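Local coordinates for protein 4-oxalocrotonate tautomerase (Staphylococcus aureus, PDB 2X4K) that belongs to the tautomerase superfamily of small beta-alpha-beta enzymes and assembles from six copies of one short chain, at residues Y53-G57 and V58-D62; V8-L11 and E12-D16. All coordinates share one frame; numbering follows the deposited sequence.

Interaction 1. Residues Y53-G57 and V58-D62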
# COMPACT_ATOMS: atom_id res chain seq x y z
N TYR A 53 10.41 -9.87 5.61
CA TYR A 53 10.15 -8.72 6.46
C TYR A 53 10.98 -8.73 7.72
O TYR A 53 11.49 -9.77 8.14
CB TYR A 53 8.67 -8.59 6.81
CG TYR A 53 8.14 -9.63 7.75
CD1 TYR A 53 8.15 -9.43 9.13
CD2 TYR A 53 7.60 -10.82 7.27
CE1 TYR A 53 7.64 -10.38 9.99
CE2 TYR A 53 7.10 -11.78 8.12
CZ TYR A 53 7.12 -11.56 9.48
OH TYR A 53 6.61 -12.52 10.33
N GLY A 54 11.12 -7.55 8.30
CA GLY A 54 11.89 -7.41 9.51
C GLY A 54 11.67 -6.08 10.19
O GLY A 54 10.94 -5.21 9.71
N VAL A 55 12.31 -5.98 11.35
CA VAL A 55 12.33 -4.76 12.14
C VAL A 55 13.75 -4.59 12.66
O VAL A 55 14.47 -5.58 12.85
CB VAL A 55 11.29 -4.79 13.29
CG1 VAL A 55 11.56 -5.95 14.25
CG2 VAL A 55 11.26 -3.47 14.03
N ALA A 56 14.17 -3.34 12.82
CA ALA A 56 15.53 -3.01 13.24
C ALA A 56 16.59 -3.58 12.30
O ALA A 56 17.73 -3.79 12.70
CB ALA A 56 15.77 -3.45 14.68
N GLY A 57 16.22 -3.82 11.04
CA GLY A 57 17.17 -4.28 10.04
C GLY A 57 17.40 -5.78 10.00
O GLY A 57 18.23 -6.24 9.22
N VAL A 58 16.68 -6.53 10.83
CA VAL A 58 16.85 -7.98 10.93
C VAL A 58 15.55 -8.66 10.53
O VAL A 58 14.47 -8.33 11.04
CB VAL A 58 17.23 -8.40 12.36
CG1 VAL A 58 17.40 -9.91 12.45
CG2 VAL A 58 18.52 -7.69 12.78
N ARG A 59 15.65 -9.60 9.60
CA ARG A 59 14.48 -10.33 9.11
C ARG A 59 14.05 -11.36 10.13
O ARG A 59 14.88 -11.90 10.87
CB ARG A 59 14.78 -11.04 7.79
CG ARG A 59 15.24 -10.12 6.69
CD ARG A 59 15.42 -10.89 5.41
NE ARG A 59 16.43 -11.93 5.58
CZ ARG A 59 16.67 -12.90 4.71
NH1 ARG A 59 15.98 -12.98 3.57
NH2 ARG A 59 17.61 -13.78 4.98
N LYS A 60 12.76 -11.65 10.17
CA LYS A 60 12.26 -12.67 11.08
C LYS A 60 12.89 -14.04 10.83
O LYS A 60 13.11 -14.80 11.78
CB LYS A 60 10.74 -12.76 11.03
CG LYS A 60 10.05 -11.52 11.55
CD LYS A 60 10.54 -11.06 12.91
CE LYS A 60 9.69 -9.92 13.45
NZ LYS A 60 10.12 -9.51 14.81
N SER A 61 13.21 -14.36 9.58
CA SER A 61 13.85 -15.64 9.25
C SER A 61 15.26 -15.77 9.81
O SER A 61 15.77 -16.88 9.93
CB SER A 61 13.90 -15.84 7.74
OG SER A 61 14.62 -14.79 7.12
N ASP A 62 15.90 -14.65 10.14
CA ASP A 62 17.28 -14.66 10.64
C ASP A 62 17.34 -14.62 12.17
O ASP A 62 16.32 -14.62 12.85
CB ASP A 62 18.06 -13.50 10.03
CG ASP A 62 18.16 -13.58 8.52
OD1 ASP A 62 18.27 -14.71 7.98
OD2 ASP A 62 18.12 -12.53 7.86
OXT ASP A 62 18.43 -14.60 12.75
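Tyr53 and Lys60 open this hairpin with a backbone bond, Lys60 N to Tyr53 O at 3.0 Å, the donor lying in the carbonyl plane. Val55 and Val58 then pair by their backbones in both directions: Val58 N reaches Val55 O at 3.1 Å, and Val55 N reaches Val58 O over a slightly longer, more bent path. Between these rungs Gly54 faces Arg59 as a non-hydrogen-bonded pair, CA to CA 3.9 Å, the two backbones lying very close at this point. Arg59, the last residue of the second strand, reaches across the type I turn that follows it to Asp62. Its NE binds Asp62 OD2 at 2.9 Å in a side-on salt bridge completed by NH2, while Ser61 OG sits above one guanidinium face. Asp16 of a second subunit also pairs with NH2, and Asn51 O takes NH1, so the group is fixed from several directions. Packing centres on Lys60, whose chain bends at chi2 (-51°) and passes the Tyr53 ring obliquely, CG lying an unusually close 3.1 Å from Tyr53 CE1. Its NZ ends beside Val55 CG1. Residues 53-55 also pair antiparallel with a strand of that second subunit. The whole is a beta hairpin with a two-residue loop, Ala56 and Gly57, closed by a type I' turn from Val55 to Val58, here the C-terminal hairpin of a tautomerase subunit.

Interaction 2. Residues V8-L11 and E12-D16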
# COMPACT_ATOMS: atom_id res chain seq x y z
N VAL A 8 -4.10 -5.84 5.87
CA VAL A 8 -3.41 -6.47 6.97
C VAL A 8 -2.27 -7.32 6.42
O VAL A 8 -2.50 -8.30 5.72
CB VAL A 8 -4.33 -7.40 7.79
CG1 VAL A 8 -3.56 -7.97 8.98
CG2 VAL A 8 -5.58 -6.67 8.25
N LYS A 9 -1.04 -6.93 6.72
CA LYS A 9 0.14 -7.72 6.39
C LYS A 9 0.52 -8.52 7.62
O LYS A 9 0.66 -7.95 8.69
CB LYS A 9 1.31 -6.82 6.00
CG LYS A 9 1.12 -6.05 4.70
CD LYS A 9 2.23 -5.00 4.54
CE LYS A 9 2.04 -4.12 3.32
NZ LYS A 9 2.41 -4.82 2.07
N LEU A 10 0.69 -9.83 7.47
CA LEU A 10 1.11 -10.63 8.61
C LEU A 10 1.79 -11.90 8.14
O LEU A 10 1.74 -12.26 6.98
CB LEU A 10 -0.07 -10.92 9.56
CG LEU A 10 -1.01 -12.08 9.24
CD1 LEU A 10 -2.02 -12.24 10.37
CD2 LEU A 10 -1.71 -11.84 7.91
N LEU A 11 2.44 -12.57 9.08
CA LEU A 11 3.17 -13.79 8.80
C LEU A 11 2.28 -14.85 8.18
O LEU A 11 1.16 -15.07 8.64
CB LEU A 11 3.75 -14.33 10.10
CG LEU A 11 4.52 -15.65 10.05
CD1 LEU A 11 5.74 -15.52 9.16
CD2 LEU A 11 4.92 -16.06 11.45
N GLU A 12 2.78 -15.51 7.14
CA GLU A 12 2.04 -16.58 6.48
C GLU A 12 1.78 -17.77 7.40
O GLU A 12 2.40 -17.92 8.45
CB GLU A 12 2.82 -17.06 5.27
CG GLU A 12 4.11 -17.76 5.64
CD GLU A 12 4.91 -18.21 4.45
OE1 GLU A 12 4.39 -18.15 3.31
OE2 GLU A 12 6.07 -18.62 4.65
N GLY A 13 0.84 -18.60 6.97
CA GLY A 13 0.54 -19.85 7.66
C GLY A 13 -0.66 -19.76 8.58
O GLY A 13 -0.89 -20.66 9.38
N ARG A 14 -1.44 -18.70 8.46
CA ARG A 14 -2.64 -18.57 9.28
C ARG A 14 -3.67 -19.59 8.82
O ARG A 14 -3.73 -19.92 7.64
CB ARG A 14 -3.20 -17.14 9.20
CG ARG A 14 -2.52 -16.09 10.11
CD ARG A 14 -1.01 -16.28 10.26
NE ARG A 14 -0.65 -17.33 11.21
CZ ARG A 14 0.60 -17.69 11.52
NH1 ARG A 14 0.81 -18.66 12.39
NH2 ARG A 14 1.64 -17.07 10.96
N SER A 15 -4.47 -20.12 9.75
CA SER A 15 -5.54 -21.05 9.39
C SER A 15 -6.67 -20.30 8.69
O SER A 15 -6.79 -19.09 8.84
CB SER A 15 -6.08 -21.76 10.63
OG SER A 15 -6.84 -20.88 11.43
N ASP A 16 -7.49 -21.02 7.93
CA ASP A 16 -8.61 -20.39 7.24
C ASP A 16 -9.57 -19.76 8.24
O ASP A 16 -10.12 -18.69 7.98
CB ASP A 16 -9.36 -21.39 6.35
CG ASP A 16 -10.28 -20.70 5.37
OD1 ASP A 16 -9.78 -19.98 4.48
OD2 ASP A 16 -11.51 -20.85 5.49
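Leu11 and Arg14 meet where the first strand of the beta-alpha-beta fold gives way to the loop that leads into helix 16-34. The tight side is built on one carbonyl. Arg14 NH2 donates to Leu11 O at 3.1 Å, nearly straight at the hydrogen (169°), and the oxygen lies close to the guanidinium plane, although the donor stands well above the plane of the carbonyl. Arg14 reaches back because its chain folds at both chi2 (36°) and chi3 (-79°), which also brings CD against the same oxygen. Leu11 CG lies 3.3 Å from Arg14 NH2, and Leu10 CD1 touches the aliphatic start of the arginine at CG, 3.9 Å away. Met2 of a third subunit packs on Leu10, Leu11 and Arg14 alike. The other side is much looser. Glu12 extends away from the strand, only its CB approaching Leu11, and it leans on Lys49 and Pro50 instead. Gly13, at the exposed outer bend, has a positive phi that suits glycine, and its N is bonded to Glu47. Past it, the loop ends as Ser15 takes the N-cap position of the helix, its OG accepting from the backbone N of Gln18.

Overall arrangement
Interaction 2 comes first along the chain, at the exit of strand 5-11, and interaction 1 closes the chain as its C-terminal hairpin; helix 16-34 and strand 42-48 lie between. Their centres are about 17 Å apart, yet they meet directly where Tyr53 OH packs 3.3 Å from Leu11 CD1. The example illustrates how a small subunit relies on its neighbours: strand 5-11 runs parallel to 42-48 within the chain, while Val8 and Lys9 extend that sheet into a third subunit and the hairpin extends its own into a second. Both interactions touch the third subunit, and the Arg59 to Asp16 salt bridge joins the two regions between chains of the hexamer.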